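Local coordinates for biogenic amine-binding protein (Rhodnius prolixus, PDB 4GE1), which binds biogenic amines such as tryptamine inside its lipocalin barrel, probably sequestering host serotonin and norepinephrine during blood feeding, at residues T183-K186 with L187-S191. Sequence-based numbering, arbitrary orientation.
Sequences TLQK and LLKQS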
loop_
_atom_site.group_PDB
_atom_site.type_symbol
_atom_site.label_atom_id
_atom_site.label_comp_id
_atom_site.label_asym_id
_atom_site.label_seq_id
_atom_site.Cartn_x
_atom_site.Cartn_y
_atom_site.Cartn_z
ATOM N N THR A 183 -16.307 4.546 -3.400
ATOM C CA THR A 183 -15.401 5.688 -3.444
ATOM C C THR A 183 -14.117 5.311 -4.165
ATOM O O THR A 183 -13.552 6.114 -4.909
ATOM C CB THR A 183 -15.075 6.238 -2.038
ATOM O OG1 THR A 183 -16.253 6.830 -1.476
ATOM C CG2 THR A 183 -13.989 7.298 -2.113
ATOM N N LEU A 184 -13.668 4.079 -3.955
ATOM C CA LEU A 184 -12.472 3.592 -4.622
ATOM C C LEU A 184 -12.649 3.699 -6.139
ATOM O O LEU A 184 -11.812 4.279 -6.833
ATOM C CB LEU A 184 -12.176 2.137 -4.224
ATOM C CG LEU A 184 -11.604 1.833 -2.830
ATOM C CD1 LEU A 184 -11.385 0.335 -2.691
ATOM C CD2 LEU A 184 -10.290 2.571 -2.597
ATOM N N GLN A 185 -13.745 3.135 -6.641
ATOM C CA GLN A 185 -14.031 3.140 -8.079
ATOM C C GLN A 185 -14.188 4.576 -8.602
ATOM O O GLN A 185 -13.614 4.946 -9.620
ATOM C CB GLN A 185 -15.283 2.295 -8.370
ATOM C CG GLN A 185 -15.871 2.466 -9.770
ATOM C CD GLN A 185 -15.043 1.796 -10.861
ATOM O OE1 GLN A 185 -14.206 0.932 -10.590
ATOM N NE2 GLN A 185 -15.281 2.196 -12.107
ATOM N N LYS A 186 -14.944 5.392 -7.876
ATOM C CA LYS A 186 -15.165 6.775 -8.268
ATOM C C LYS A 186 -13.874 7.606 -8.344
ATOM O O LYS A 186 -13.644 8.323 -9.321
ATOM C CB LYS A 186 -16.154 7.422 -7.300
ATOM C CG LYS A 186 -16.658 8.784 -7.722
ATOM C CD LYS A 186 -17.599 9.339 -6.664
ATOM C CE LYS A 186 -16.857 9.568 -5.353
ATOM N NZ LYS A 186 -15.835 10.635 -5.481
ATOM N N LEU A 187 -13.034 7.529 -7.314
ATOM C CA LEU A 187 -11.816 8.335 -7.311
ATOM C C LEU A 187 -10.828 7.855 -8.376
ATOM O O LEU A 187 -10.103 8.651 -8.976
ATOM C CB LEU A 187 -11.172 8.370 -5.915
ATOM C CG LEU A 187 -11.918 9.215 -4.873
ATOM C CD1 LEU A 187 -11.217 9.194 -3.535
ATOM C CD2 LEU A 187 -12.073 10.645 -5.363
ATOM N N LEU A 188 -10.821 6.552 -8.629
ATOM C CA LEU A 188 -9.934 5.997 -9.635
ATOM C C LEU A 188 -10.233 6.587 -11.015
ATOM O O LEU A 188 -9.318 6.830 -11.809
ATOM C CB LEU A 188 -10.053 4.474 -9.676
ATOM C CG LEU A 188 -9.029 3.756 -10.557
ATOM C CD1 LEU A 188 -7.733 3.528 -9.792
ATOM C CD2 LEU A 188 -9.593 2.434 -11.054
ATOM N N LYS A 189 -11.509 6.822 -11.294
ATOM C CA LYS A 189 -11.906 7.341 -12.601
ATOM C C LYS A 189 -11.891 8.877 -12.652
ATOM O O LYS A 189 -11.764 9.470 -13.721
ATOM C CB LYS A 189 -13.270 6.779 -13.017
ATOM C CG LYS A 189 -13.652 7.099 -14.454
ATOM C CD LYS A 189 -14.522 6.009 -15.063
ATOM C CE LYS A 189 -15.816 5.820 -14.286
ATOM N NZ LYS A 189 -16.705 4.811 -14.931
ATOM N N GLN A 190 -11.995 9.506 -11.486
ATOM C CA GLN A 190 -11.982 10.964 -11.361
ATOM C C GLN A 190 -10.693 11.604 -11.878
ATOM O O GLN A 190 -9.603 11.052 -11.707
ATOM C CB GLN A 190 -12.175 11.345 -9.894
ATOM C CG GLN A 190 -12.360 12.829 -9.640
ATOM C CD GLN A 190 -13.195 13.081 -8.402
ATOM O OE1 GLN A 190 -14.242 12.457 -8.216
ATOM N NE2 GLN A 190 -12.731 13.983 -7.539
ATOM N N SER A 191 -10.815 12.780 -12.491
ATOM C CA SER A 191 -9.642 13.498 -12.987
ATOM C C SER A 191 -8.959 14.322 -11.893
ATOM O O SER A 191 -9.628 14.977 -11.100
ATOM C CB SER A 191 -10.006 14.410 -14.164
ATOM O OG SER A 191 -8.857 15.113 -14.613
#
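T183 and L187, one turn apart, lie side by side on the buried flank of the helix, the methyl CG2 of T183 meeting CD1 of L187 at 3.6 Å. In T183, chi1 of -68° sets OG1 beside the backbone N, where it shares a hydrogen bond with D180 OD2, and leaves the methyl on the side of L187. Their backbones are joined by L187 N to T183 O at 2.8 Å. L184 and L188, joined by the next backbone bond, N of L188 to O of L184 at 3.1 Å, rest with L187 on V59 of strand 55-64. The solvent side is looser. K186 bends back at its last two torsions, bringing NZ to 3.8 Å from CD2 of L187 and 3.7 Å from OE1 of Q190; NZ also bonds K98 O weakly, while Q190 NE2 bonds D99 O. Farther out, Q185 NE2 and K189 NZ merely approach, at 4.1 Å. The helix ends here: K189 N bonds Q185 O, with K186 O a weak second acceptor, and K186 O receives Q190 N at 3.0 Å before Q190 leaves helical geometry. K57 NZ bonds L188 O, placing a positive charge at the helix's C-terminal end. This is an amphipathic C-terminal helix packed on the outside of a lipocalin beta-barrel.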